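Local coordinates for protein anti-H(O) lectin 1 (Ulex europaeus, PDB 1FX5) that acts as a legume lectin specific for L-fucose, recognising the O(H) blood-group sugar with the help of bound calcium and manganese ions, at residues Gly88-Leu93 with Thr121-Phe126; Val212-Ser217 with Leu229-Thr234; Ser67-Phe72 with Asn169-Tyr174; Ile55-Cys60 with Glu208-Gly213. All coordinates share one frame; numbering follows the deposited sequence.

How the contacts relate
The four contacts sample the two-sheet legume-lectin sandwich. Contacts 1 and 4 lie in the curved front sheet, contact 3 lies in the flatter back sheet, and contact 2 bridges the core between them. Strand 209-219 neighbours strand 88-94 in the front sheet, where T90 N bonds to S215 O (2.9 Å) and F92 N to G213 O (3.1 Å). Contacts 2 and 4 share V212 and G213. The centres of contacts 1 and 3 are about 12 Å apart, with F126 CZ packing on V170 CG1 at 3.7 Å. Contact 1 holds the manganese ligand E125, whose side chain is about 6 Å from the calcium ion; contact 4 lies away from the metal sites.

Contact 1: residues Gly88-Leu93 with Thr121-Phe126; sequences GLTFFL and TVAVEF. With MN (manganese (II) ion), chain F.
E125 and T90 form a non-hydrogen-bonded pair in the curved front sheet of the legume-lectin sandwich, where 88-93 and 121-126 run antiparallel. CB of E125 lies 3.9 Å from T90 OG1, a buried hydroxyl with no hydrogen-bond partner in the model. CG then sits between the backbone N and the carbonyl carbon (chi1 65°), and the extended chain carries the carboxylate away from the neighbouring strand. At its tip OE1 binds the manganese ion at 2.2 Å, while OE2 accepts a 2.7 Å hydrogen bond from a water that is itself a metal ligand. Glutamate thus has both the length and the oxygens the site needs; D127, D137 and H142 are its other protein ligands. On the same face A123 offers only a methyl, which meets F92 CB at 3.7 Å. The other face is apolar: L89, F91, L93, V122, V124 and F126 all point into the core, and F126 CD1 lies 4.1 Å from L89 CG. Six backbone hydrogen bonds tie the strands. At the end of the ladder the phi of G88, 125°, is one that glycine suits, and its CA comes within 3.1 Å of F126 O.

Contact 2: residues Val212-Ser217 with Leu229-Thr234; sequences VGFSGS and LNWYFT. Unlike the reference sequence in segment 212-217: S217 (reference Gly).
F214 drives the edge of its ring into the flat of W231, and this T-shaped (edge-to-face) pair is the main fit between 212-217 and 229-234. The leading atom is F214 CE1, which sits over the centre of the indole, 3.6 Å from W231 CD2; CZ beside it is 3.7 Å from W231 CE2. The planes meet at 60°, so the phenyl leans rather than standing upright. The indole is held out to receive it because CG of W231 is anti to the backbone N (chi1 -176°), sending the ring from its strand toward the other. V212 supplies the second bump. Its branched end fits the hollow between two aromatic side chains: CG2 approaches W231 CZ2 at 4.0 Å, and CG1 meets F233 CE1 at 4.0 Å. The two strands belong to opposite sheets of the legume-lectin sandwich, their axes 10.3 Å apart, so wide rings suit a gap that backbones cannot bridge. F72 and F6 add further edge-to-face partners, to F214 and W231 respectively. The one polar atom of the indole, NE1, is satisfied in this apolar core by a hydrogen bond with T70 OG1. The benzo end of the indole reaches the 212-217 backbone: V212 O lies at its edge, in the ring plane and 3.9 Å from CH2, with G213 CA 4.2 Å from the same carbon.

Contact 3: residues Ser67-Phe72 with Asn169-Tyr174; sequences SFITSF and NVEIIY
F68 pairs with Y174, T70 with I172 and F72 with V170 as hydrogen-bonded pairs in the flat back sheet of the legume-lectin sandwich, giving 67-72 and 169-174 six backbone bonds. I172 N to T70 O is among the straighter ones, 2.9 Å long and 176° at the hydrogen. Two CH-pi contacts follow. CG of F68 lies between its backbone N and carbonyl carbon (chi1 73°), which swings the ring across to the other strand and brings its face under Y174 CB, which lies 3.5 Å from F68 CE1. F72 does the same for V170: the valine CB stands over the ring, 3.8 Å from CZ. Aliphatic packing joins T70 CG2 to I172 CB at 3.7 Å. Threonine suits this place by presenting its methyl here while OG1 hydrogen-bonds to Y232 O on the adjoining strand. The other, partly exposed face carries I69, S71, E171 and I173; there I69 CG1 lies alongside I173 CG1, 3.8 Å away.

Contact 4: residues Ile55-Cys60 with Glu208-Gly213; sequences IHIWNC and EWVSVG
The carbonyl oxygen of E208 gathers three N-H groups of 55-60: I57 N at 2.8 Å, and weakly H56 ND1 and W58 N. The carboxylate adds a fourth link, since OE1 takes the amide of C60 at 3.2 Å, nearly straight (174°) but from above the carboxylate plane. Beyond this grip I55 and V210 exchange two backbone bonds, the shorter being I55 N to V210 O at 2.8 Å. They make a short antiparallel ladder at one end of the front sheet of the legume-lectin sandwich. Packing surrounds these bonds. H56 and W209 form an offset stack, planes only 7° apart and centroids 4.4 Å apart; with CG anti to the backbone N (chi1 -161°), the imidazole lies flat against the indole. W58 offers its six-membered ring to E208 CG, 3.8 Å from the centroid, while its NE1 bonds to L206 O. Isoleucine and valine suit the core side, where I55 CG1 meets V212 CG1 at 3.9 Å. W209 also packs on D17 of the second subunit. H56 NE2 lies 4.8 Å from E208 OE1, not in contact; the nearby carboxylate could favour a protonated imidazole, though the weak ND1 bond fits a neutral ring as well.

Contact 1: residues Gly88-Leu93 with Thr121-Phe126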
loop_
_atom_site.group_PDB
_atom_site.type_symbol
_atom_site.label_atom_id
_atom_site.label_comp_id
_atom_site.label_asym_id
_atom_site.label_seq_id
_atom_site.Cartn_x
_atom_site.Cartn_y
_atom_site.Cartn_z
ATOM N N GLY A 88 1.330 -24.580 12.628
ATOM C CA GLY A 88 1.444 -23.233 13.168
ATOM C C GLY A 88 1.316 -22.111 12.152
ATOM O O GLY A 88 0.912 -22.338 11.006
ATOM N N LEU A 89 1.561 -20.877 12.587
ATOM C CA LEU A 89 1.468 -19.743 11.682
ATOM C C LEU A 89 2.726 -18.882 11.836
ATOM O O LEU A 89 3.467 -19.009 12.822
ATOM C CB LEU A 89 0.178 -18.939 11.872
ATOM C CG LEU A 89 -0.030 -18.204 13.183
ATOM C CD1 LEU A 89 -0.759 -16.898 12.928
ATOM C CD2 LEU A 89 -0.808 -19.083 14.133
ATOM N N THR A 90 2.867 -17.900 10.958
ATOM C CA THR A 90 4.031 -17.050 10.986
ATOM C C THR A 90 3.781 -15.619 10.507
ATOM O O THR A 90 2.857 -15.398 9.697
ATOM C CB THR A 90 5.002 -17.729 9.936
ATOM O OG1 THR A 90 6.092 -18.394 10.570
ATOM C CG2 THR A 90 5.443 -16.831 8.849
ATOM N N PHE A 91 4.510 -14.653 11.084
ATOM C CA PHE A 91 4.405 -13.246 10.655
ATOM C C PHE A 91 5.840 -13.132 10.071
ATOM O O PHE A 91 6.819 -13.470 10.762
ATOM C CB PHE A 91 4.202 -12.212 11.753
ATOM C CG PHE A 91 4.310 -10.789 11.233
ATOM C CD1 PHE A 91 5.510 -10.090 11.322
ATOM C CD2 PHE A 91 3.255 -10.201 10.542
ATOM C CE1 PHE A 91 5.667 -8.838 10.723
ATOM C CE2 PHE A 91 3.407 -8.955 9.944
ATOM C CZ PHE A 91 4.623 -8.275 10.035
ATOM N N PHE A 92 5.995 -12.668 8.831
ATOM C CA PHE A 92 7.338 -12.580 8.259
ATOM C C PHE A 92 7.659 -11.432 7.314
ATOM O O PHE A 92 6.758 -10.760 6.798
ATOM C CB PHE A 92 7.664 -13.912 7.547
ATOM C CG PHE A 92 6.907 -14.118 6.239
ATOM C CD1 PHE A 92 5.541 -14.362 6.228
ATOM C CD2 PHE A 92 7.566 -14.039 5.021
ATOM C CE1 PHE A 92 4.832 -14.514 5.027
ATOM C CE2 PHE A 92 6.870 -14.193 3.806
ATOM C CZ PHE A 92 5.498 -14.426 3.816
ATOM N N LEU A 93 8.956 -11.170 7.148
ATOM C CA LEU A 93 9.448 -10.109 6.254
ATOM C C LEU A 93 10.372 -10.855 5.285
ATOM O O LEU A 93 11.229 -11.631 5.732
ATOM C CB LEU A 93 10.221 -9.025 7.028
ATOM C CG LEU A 93 9.375 -8.182 7.996
ATOM C CD1 LEU A 93 9.577 -8.704 9.375
ATOM C CD2 LEU A 93 9.776 -6.751 7.997
ATOM N N THR A 121 15.173 -13.773 5.053
ATOM C CA THR A 121 13.910 -13.874 5.778
ATOM C C THR A 121 14.038 -13.803 7.288
ATOM O O THR A 121 14.960 -14.397 7.860
ATOM C CB THR A 121 13.265 -15.230 5.443
ATOM O OG1 THR A 121 13.077 -15.312 4.031
ATOM C CG2 THR A 121 11.938 -15.434 6.156
ATOM N N VAL A 122 13.146 -13.044 7.920
ATOM C CA VAL A 122 13.128 -12.911 9.372
ATOM C C VAL A 122 11.665 -13.228 9.696
ATOM O O VAL A 122 10.753 -12.591 9.152
ATOM C CB VAL A 122 13.443 -11.492 9.865
ATOM C CG1 VAL A 122 13.148 -11.394 11.378
ATOM C CG2 VAL A 122 14.904 -11.160 9.622
ATOM N N ALA A 123 11.416 -14.220 10.534
ATOM C CA ALA A 123 10.041 -14.562 10.868
ATOM C C ALA A 123 9.821 -14.828 12.347
ATOM O O ALA A 123 10.739 -15.276 13.060
ATOM C CB ALA A 123 9.602 -15.800 10.066
ATOM N N VAL A 124 8.618 -14.510 12.811
ATOM C CA VAL A 124 8.248 -14.725 14.201
ATOM C C VAL A 124 7.304 -15.918 14.049
ATOM O O VAL A 124 6.262 -15.802 13.383
ATOM C CB VAL A 124 7.491 -13.504 14.805
ATOM C CG1 VAL A 124 6.982 -13.838 16.216
ATOM C CG2 VAL A 124 8.420 -12.314 14.880
ATOM N N GLU A 125 7.702 -17.076 14.569
ATOM C CA GLU A 125 6.867 -18.272 14.472
ATOM C C GLU A 125 6.091 -18.665 15.758
ATOM O O GLU A 125 6.586 -18.525 16.881
ATOM C CB GLU A 125 7.692 -19.484 13.983
ATOM C CG GLU A 125 8.785 -19.913 14.982
ATOM C CD GLU A 125 9.476 -21.216 14.628
ATOM O OE1 GLU A 125 9.705 -22.038 15.533
ATOM O OE2 GLU A 125 9.820 -21.431 13.458
ATOM N N PHE A 126 4.880 -19.187 15.532
ATOM C CA PHE A 126 3.927 -19.664 16.540
ATOM C C PHE A 126 3.856 -21.129 16.082
ATOM O O PHE A 126 2.971 -21.543 15.300
ATOM C CB PHE A 126 2.587 -18.929 16.380
ATOM C CG PHE A 126 2.704 -17.425 16.570
ATOM C CD1 PHE A 126 2.884 -16.586 15.485
ATOM C CD2 PHE A 126 2.706 -16.865 17.853
ATOM C CE1 PHE A 126 3.072 -15.226 15.675
ATOM C CE2 PHE A 126 2.889 -15.491 18.044
ATOM C CZ PHE A 126 3.075 -14.678 16.951
HETATM MN MN MN F . 10.219 -24.161 15.632
HETATM O O HOH W 1 10.788 -23.976 13.596
HETATM O O HOH W 2 12.138 -23.365 16.337
#

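Contact 2: residues Val212-Ser217 with Leu229-Thr234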
loop_
_atom_site.group_PDB
_atom_site.type_symbol
_atom_site.label_atom_id
_atom_site.label_comp_id
_atom_site.label_asym_id
_atom_site.label_seq_id
_atom_site.Cartn_x
_atom_site.Cartn_y
_atom_site.Cartn_z
ATOM N N VAL A 212 5.362 -7.736 3.780
ATOM C CA VAL A 212 5.032 -8.184 5.142
ATOM C C VAL A 212 3.771 -9.042 4.967
ATOM O O VAL A 212 2.919 -8.717 4.118
ATOM C CB VAL A 212 4.737 -7.041 6.139
ATOM C CG1 VAL A 212 5.975 -6.180 6.343
ATOM C CG2 VAL A 212 3.547 -6.208 5.680
ATOM N N GLY A 213 3.651 -10.134 5.727
ATOM C CA GLY A 213 2.482 -10.990 5.599
ATOM C C GLY A 213 2.489 -12.154 6.567
ATOM O O GLY A 213 3.269 -12.163 7.524
ATOM N N PHE A 214 1.676 -13.168 6.284
ATOM C CA PHE A 214 1.576 -14.340 7.131
ATOM C C PHE A 214 1.620 -15.621 6.299
ATOM O O PHE A 214 1.371 -15.614 5.086
ATOM C CB PHE A 214 0.212 -14.384 7.861
ATOM C CG PHE A 214 -0.178 -13.111 8.619
ATOM C CD1 PHE A 214 -0.925 -12.111 7.992
ATOM C CD2 PHE A 214 0.130 -12.960 9.970
ATOM C CE1 PHE A 214 -1.359 -10.988 8.697
ATOM C CE2 PHE A 214 -0.301 -11.847 10.672
ATOM C CZ PHE A 214 -1.044 -10.860 10.035
ATOM N N SER A 215 1.870 -16.730 6.982
ATOM C CA SER A 215 1.923 -18.048 6.358
ATOM C C SER A 215 1.312 -18.998 7.400
ATOM O O SER A 215 1.378 -18.732 8.619
ATOM C CB SER A 215 3.367 -18.459 5.974
ATOM O OG SER A 215 4.066 -19.138 7.012
ATOM N N GLY A 216 0.653 -20.054 6.928
ATOM C CA GLY A 216 0.041 -21.020 7.818
ATOM C C GLY A 216 0.189 -22.363 7.135
ATOM O O GLY A 216 0.166 -22.414 5.901
ATOM N N SER A 217 0.360 -23.445 7.900
ATOM C CA SER A 217 0.505 -24.750 7.288
ATOM C C SER A 217 0.156 -25.874 8.249
ATOM O O SER A 217 0.046 -25.654 9.460
ATOM C CB SER A 217 1.916 -24.938 6.705
ATOM O OG SER A 217 2.876 -24.934 7.726
ATOM N N LEU A 229 -8.120 -12.625 12.370
ATOM C CA LEU A 229 -9.323 -11.802 12.454
ATOM C C LEU A 229 -9.202 -10.331 12.026
ATOM O O LEU A 229 -10.166 -9.734 11.541
ATOM C CB LEU A 229 -9.878 -11.868 13.880
ATOM C CG LEU A 229 -10.403 -13.213 14.375
ATOM C CD1 LEU A 229 -10.469 -13.180 15.874
ATOM C CD2 LEU A 229 -11.768 -13.523 13.781
ATOM N N ASN A 230 -8.065 -9.716 12.325
ATOM C CA ASN A 230 -7.835 -8.321 11.972
ATOM C C ASN A 230 -6.342 -8.116 11.903
ATOM O O ASN A 230 -5.569 -8.999 12.310
ATOM C CB ASN A 230 -8.448 -7.373 13.002
ATOM C CG ASN A 230 -8.162 -7.797 14.425
ATOM O OD1 ASN A 230 -7.013 -7.983 14.824
ATOM N ND2 ASN A 230 -9.223 -7.989 15.196
ATOM N N TRP A 231 -5.938 -6.926 11.485
ATOM C CA TRP A 231 -4.526 -6.646 11.362
ATOM C C TRP A 231 -4.262 -5.158 11.273
ATOM O O TRP A 231 -4.910 -4.457 10.491
ATOM C CB TRP A 231 -4.042 -7.319 10.071
ATOM C CG TRP A 231 -2.577 -7.259 9.770
ATOM C CD1 TRP A 231 -1.545 -7.076 10.663
ATOM C CD2 TRP A 231 -1.970 -7.471 8.489
ATOM N NE1 TRP A 231 -0.338 -7.171 10.008
ATOM C CE2 TRP A 231 -0.568 -7.416 8.677
ATOM C CE3 TRP A 231 -2.476 -7.713 7.203
ATOM C CZ2 TRP A 231 0.336 -7.598 7.620
ATOM C CZ3 TRP A 231 -1.578 -7.894 6.154
ATOM C CH2 TRP A 231 -0.187 -7.835 6.372
ATOM N N TYR A 232 -3.293 -4.696 12.052
ATOM C CA TYR A 232 -2.897 -3.299 12.078
ATOM C C TYR A 232 -1.375 -3.288 11.889
ATOM O O TYR A 232 -0.676 -4.106 12.516
ATOM C CB TYR A 232 -3.283 -2.660 13.413
ATOM C CG TYR A 232 -2.580 -1.350 13.665
ATOM C CD1 TYR A 232 -3.055 -0.162 13.113
ATOM C CD2 TYR A 232 -1.428 -1.299 14.454
ATOM C CE1 TYR A 232 -2.408 1.045 13.345
ATOM C CE2 TYR A 232 -0.762 -0.095 14.695
ATOM C CZ TYR A 232 -1.257 1.074 14.137
ATOM O OH TYR A 232 -0.609 2.275 14.379
ATOM N N PHE A 233 -0.867 -2.359 11.065
ATOM C CA PHE A 233 0.570 -2.256 10.803
ATOM C C PHE A 233 1.005 -0.832 10.542
ATOM O O PHE A 233 0.344 -0.103 9.796
ATOM C CB PHE A 233 0.935 -3.080 9.560
ATOM C CG PHE A 233 2.391 -2.997 9.172
ATOM C CD1 PHE A 233 3.306 -3.917 9.665
ATOM C CD2 PHE A 233 2.849 -1.990 8.316
ATOM C CE1 PHE A 233 4.668 -3.845 9.318
ATOM C CE2 PHE A 233 4.202 -1.907 7.962
ATOM C CZ PHE A 233 5.115 -2.839 8.469
ATOM N N THR A 234 2.157 -0.455 11.090
ATOM C CA THR A 234 2.683 0.879 10.898
ATOM C C THR A 234 4.214 0.894 10.968
ATOM O O THR A 234 4.816 0.241 11.848
ATOM C CB THR A 234 2.062 1.888 11.907
ATOM O OG1 THR A 234 2.737 3.145 11.823
ATOM C CG2 THR A 234 2.228 1.411 13.295
#

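Contact 3: residues Ser67-Phe72 with Asn169-Tyr174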
loop_
_atom_site.group_PDB
_atom_site.type_symbol
_atom_site.label_atom_id
_atom_site.label_comp_id
_atom_site.label_asym_id
_atom_site.label_seq_id
_atom_site.Cartn_x
_atom_site.Cartn_y
_atom_site.Cartn_z
ATOM N N SER A 67 11.465 1.705 12.032
ATOM C CA SER A 67 10.938 1.050 13.221
ATOM C C SER A 67 9.499 0.666 12.821
ATOM O O SER A 67 8.899 1.318 11.939
ATOM C CB SER A 67 10.877 2.028 14.392
ATOM O OG SER A 67 12.166 2.282 14.904
ATOM N N PHE A 68 8.957 -0.401 13.406
ATOM C CA PHE A 68 7.596 -0.802 13.069
ATOM C C PHE A 68 6.897 -1.505 14.212
ATOM O O PHE A 68 7.534 -1.962 15.180
ATOM C CB PHE A 68 7.548 -1.662 11.776
ATOM C CG PHE A 68 8.074 -3.090 11.931
ATOM C CD1 PHE A 68 9.328 -3.446 11.435
ATOM C CD2 PHE A 68 7.295 -4.084 12.526
ATOM C CE1 PHE A 68 9.798 -4.769 11.524
ATOM C CE2 PHE A 68 7.758 -5.395 12.619
ATOM C CZ PHE A 68 9.009 -5.737 12.118
ATOM N N ILE A 69 5.579 -1.562 14.106
ATOM C CA ILE A 69 4.767 -2.219 15.105
ATOM C C ILE A 69 3.591 -2.815 14.358
ATOM O O ILE A 69 3.092 -2.215 13.416
ATOM C CB ILE A 69 4.258 -1.251 16.179
ATOM C CG1 ILE A 69 3.446 -2.004 17.221
ATOM C CG2 ILE A 69 3.345 -0.235 15.572
ATOM C CD1 ILE A 69 2.901 -1.105 18.297
ATOM N N THR A 70 3.206 -4.031 14.720
ATOM C CA THR A 70 2.082 -4.703 14.080
ATOM C C THR A 70 1.322 -5.478 15.167
ATOM O O THR A 70 1.913 -5.901 16.182
ATOM C CB THR A 70 2.560 -5.672 12.958
ATOM O OG1 THR A 70 1.453 -6.076 12.147
ATOM C CG2 THR A 70 3.206 -6.923 13.536
ATOM N N SER A 71 0.011 -5.598 14.998
ATOM C CA SER A 71 -0.806 -6.325 15.956
ATOM C C SER A 71 -1.940 -7.012 15.196
ATOM O O SER A 71 -2.423 -6.495 14.175
ATOM C CB SER A 71 -1.355 -5.388 17.047
ATOM O OG SER A 71 -2.117 -4.347 16.479
ATOM N N PHE A 72 -2.327 -8.193 15.673
ATOM C CA PHE A 72 -3.396 -8.980 15.066
ATOM C C PHE A 72 -3.904 -10.039 16.046
ATOM O O PHE A 72 -3.224 -10.391 17.026
ATOM C CB PHE A 72 -2.908 -9.653 13.761
ATOM C CG PHE A 72 -1.741 -10.591 13.950
ATOM C CD1 PHE A 72 -1.949 -11.935 14.231
ATOM C CD2 PHE A 72 -0.435 -10.122 13.874
ATOM C CE1 PHE A 72 -0.877 -12.802 14.440
ATOM C CE2 PHE A 72 0.650 -10.983 14.081
ATOM C CZ PHE A 72 0.434 -12.324 14.367
ATOM N N ASN A 169 -4.222 -12.438 21.201
ATOM C CA ASN A 169 -3.898 -11.112 20.678
ATOM C C ASN A 169 -2.358 -11.068 20.642
ATOM O O ASN A 169 -1.692 -11.386 21.641
ATOM C CB ASN A 169 -4.417 -10.007 21.589
ATOM C CG ASN A 169 -5.933 -10.018 21.718
ATOM O OD1 ASN A 169 -6.482 -9.660 22.769
ATOM N ND2 ASN A 169 -6.621 -10.434 20.663
ATOM N N VAL A 170 -1.809 -10.707 19.488
ATOM C CA VAL A 170 -0.356 -10.618 19.288
ATOM C C VAL A 170 0.158 -9.205 18.987
ATOM O O VAL A 170 -0.495 -8.399 18.296
ATOM C CB VAL A 170 0.095 -11.540 18.099
ATOM C CG1 VAL A 170 1.607 -11.412 17.826
ATOM C CG2 VAL A 170 -0.292 -12.986 18.374
ATOM N N GLU A 171 1.333 -8.901 19.508
ATOM C CA GLU A 171 1.927 -7.602 19.271
ATOM C C GLU A 171 3.423 -7.807 19.005
ATOM O O GLU A 171 4.122 -8.435 19.817
ATOM C CB GLU A 171 1.708 -6.667 20.443
ATOM C CG GLU A 171 2.127 -5.268 20.103
ATOM C CD GLU A 171 1.818 -4.293 21.207
ATOM O OE1 GLU A 171 0.784 -4.490 21.895
ATOM O OE2 GLU A 171 2.609 -3.338 21.386
ATOM N N ILE A 172 3.890 -7.298 17.863
ATOM C CA ILE A 172 5.292 -7.405 17.449
ATOM C C ILE A 172 5.859 -6.008 17.204
ATOM O O ILE A 172 5.277 -5.209 16.446
ATOM C CB ILE A 172 5.440 -8.276 16.161
ATOM C CG1 ILE A 172 4.807 -9.643 16.398
ATOM C CG2 ILE A 172 6.928 -8.492 15.822
ATOM C CD1 ILE A 172 4.742 -10.523 15.164
ATOM N N ILE A 173 7.026 -5.739 17.777
ATOM C CA ILE A 173 7.670 -4.434 17.637
ATOM C C ILE A 173 9.159 -4.466 17.271
ATOM O O ILE A 173 9.925 -5.306 17.788
ATOM C CB ILE A 173 7.596 -3.680 19.015
ATOM C CG1 ILE A 173 6.148 -3.453 19.433
ATOM C CG2 ILE A 173 8.345 -2.353 18.981
ATOM C CD1 ILE A 173 6.007 -3.176 20.914
ATOM N N TYR A 174 9.568 -3.603 16.350
ATOM C CA TYR A 174 10.973 -3.561 15.994
ATOM C C TYR A 174 11.383 -2.115 16.268
ATOM O O TYR A 174 10.803 -1.182 15.702
ATOM C CB TYR A 174 11.266 -3.944 14.540
ATOM C CG TYR A 174 12.768 -3.967 14.241
ATOM C CD1 TYR A 174 13.603 -4.952 14.782
ATOM C CD2 TYR A 174 13.360 -2.982 13.458
ATOM C CE1 TYR A 174 14.980 -4.950 14.559
ATOM C CE2 TYR A 174 14.739 -2.967 13.223
ATOM C CZ TYR A 174 15.542 -3.944 13.775
ATOM O OH TYR A 174 16.912 -3.888 13.550
#

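Contact 4: residues Ile55-Cys60 with Glu208-Gly213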
loop_
_atom_site.group_PDB
_atom_site.type_symbol
_atom_site.label_atom_id
_atom_site.label_comp_id
_atom_site.label_asym_id
_atom_site.label_seq_id
_atom_site.Cartn_x
_atom_site.Cartn_y
_atom_site.Cartn_z
ATOM N N ILE A 55 7.313 -2.621 1.512
ATOM C CA ILE A 55 7.637 -1.678 2.568
ATOM C C ILE A 55 9.114 -1.331 2.453
ATOM O O ILE A 55 9.946 -2.212 2.194
ATOM C CB ILE A 55 7.438 -2.344 3.965
ATOM C CG1 ILE A 55 6.097 -3.083 4.038
ATOM C CG2 ILE A 55 7.506 -1.322 5.073
ATOM C CD1 ILE A 55 4.885 -2.209 3.961
ATOM N N HIS A 56 9.431 -0.053 2.641
ATOM C CA HIS A 56 10.802 0.449 2.580
ATOM C C HIS A 56 11.303 0.214 4.004
ATOM O O HIS A 56 10.948 0.971 4.907
ATOM C CB HIS A 56 10.786 1.949 2.263
ATOM C CG HIS A 56 12.084 2.487 1.729
ATOM N ND1 HIS A 56 13.168 1.674 1.437
ATOM C CD2 HIS A 56 12.465 3.745 1.429
ATOM C CE1 HIS A 56 14.158 2.421 0.977
ATOM N NE2 HIS A 56 13.764 3.681 0.960
ATOM N N ILE A 57 12.088 -0.837 4.221
ATOM C CA ILE A 57 12.576 -1.120 5.564
ATOM C C ILE A 57 13.862 -0.398 5.959
ATOM O O ILE A 57 14.071 -0.080 7.130
ATOM C CB ILE A 57 12.593 -2.640 5.843
ATOM C CG1 ILE A 57 12.506 -2.904 7.348
ATOM C CG2 ILE A 57 13.843 -3.265 5.308
ATOM C CD1 ILE A 57 11.165 -2.570 7.960
ATOM N N TRP A 58 14.771 -0.214 5.021
ATOM C CA TRP A 58 15.991 0.499 5.351
ATOM C C TRP A 58 16.404 1.269 4.109
ATOM O O TRP A 58 15.971 0.946 2.997
ATOM C CB TRP A 58 17.093 -0.360 5.985
ATOM C CG TRP A 58 17.690 -1.392 5.128
ATOM C CD1 TRP A 58 17.248 -2.664 4.955
ATOM C CD2 TRP A 58 18.899 -1.278 4.375
ATOM N NE1 TRP A 58 18.111 -3.357 4.151
ATOM C CE2 TRP A 58 19.130 -2.535 3.781
ATOM C CE3 TRP A 58 19.808 -0.243 4.158
ATOM C CZ2 TRP A 58 20.249 -2.784 2.976
ATOM C CZ3 TRP A 58 20.916 -0.490 3.366
ATOM C CH2 TRP A 58 21.126 -1.755 2.781
ATOM N N ASN A 59 17.157 2.340 4.319
ATOM C CA ASN A 59 17.618 3.207 3.238
ATOM C C ASN A 59 19.131 3.225 3.008
ATOM O O ASN A 59 19.859 3.790 3.817
ATOM C CB ASN A 59 17.139 4.615 3.587
ATOM C CG ASN A 59 17.273 5.582 2.438
ATOM O OD1 ASN A 59 18.119 5.412 1.552
ATOM N ND2 ASN A 59 16.448 6.618 2.452
ATOM N N CYS A 60 19.601 2.711 1.874
ATOM C CA CYS A 60 21.049 2.707 1.618
ATOM C C CYS A 60 21.688 4.094 1.443
ATOM O O CYS A 60 22.881 4.267 1.692
ATOM C CB CYS A 60 21.410 1.821 0.416
ATOM S SG CYS A 60 23.149 1.222 0.411
ATOM N N GLU A 208 16.511 -3.675 0.909
ATOM C CA GLU A 208 15.870 -2.409 1.306
ATOM C C GLU A 208 14.339 -2.403 1.292
ATOM O O GLU A 208 13.712 -1.649 2.056
ATOM C CB GLU A 208 16.337 -1.267 0.430
ATOM C CG GLU A 208 17.758 -0.882 0.627
ATOM C CD GLU A 208 18.165 0.131 -0.406
ATOM O OE1 GLU A 208 17.761 1.316 -0.274
ATOM O OE2 GLU A 208 18.833 -0.289 -1.376
ATOM N N TRP A 209 13.750 -3.158 0.363
ATOM C CA TRP A 209 12.288 -3.253 0.236
ATOM C C TRP A 209 11.851 -4.697 0.473
ATOM O O TRP A 209 12.356 -5.624 -0.197
ATOM C CB TRP A 209 11.821 -2.820 -1.166
ATOM C CG TRP A 209 12.019 -1.365 -1.482
ATOM C CD1 TRP A 209 13.172 -0.772 -1.917
ATOM C CD2 TRP A 209 11.024 -0.321 -1.426
ATOM N NE1 TRP A 209 12.959 0.574 -2.138
ATOM C CE2 TRP A 209 11.651 0.876 -1.850
ATOM C CE3 TRP A 209 9.670 -0.279 -1.061
ATOM C CZ2 TRP A 209 10.966 2.104 -1.921
ATOM C CZ3 TRP A 209 8.991 0.937 -1.128
ATOM C CH2 TRP A 209 9.642 2.112 -1.557
ATOM N N VAL A 210 10.905 -4.884 1.397
ATOM C CA VAL A 210 10.391 -6.224 1.724
ATOM C C VAL A 210 8.870 -6.238 1.791
ATOM O O VAL A 210 8.241 -5.187 1.899
ATOM C CB VAL A 210 10.900 -6.733 3.129
ATOM C CG1 VAL A 210 12.411 -6.844 3.159
ATOM C CG2 VAL A 210 10.421 -5.805 4.247
ATOM N N SER A 211 8.275 -7.422 1.707
ATOM C CA SER A 211 6.815 -7.541 1.791
ATOM C C SER A 211 6.540 -8.016 3.230
ATOM O O SER A 211 7.455 -8.522 3.876
ATOM C CB SER A 211 6.315 -8.606 0.814
ATOM O OG SER A 211 6.831 -9.884 1.139
ATOM N N VAL A 212 5.362 -7.736 3.780
ATOM C CA VAL A 212 5.032 -8.184 5.142
ATOM C C VAL A 212 3.771 -9.042 4.967
ATOM O O VAL A 212 2.919 -8.717 4.118
ATOM C CB VAL A 212 4.737 -7.041 6.139
ATOM C CG1 VAL A 212 5.975 -6.180 6.343
ATOM C CG2 VAL A 212 3.547 -6.208 5.680
ATOM N N GLY A 213 3.651 -10.134 5.727
ATOM C CA GLY A 213 2.482 -10.990 5.599
ATOM C C GLY A 213 2.489 -12.154 6.567
ATOM O O GLY A 213 3.269 -12.163 7.524
#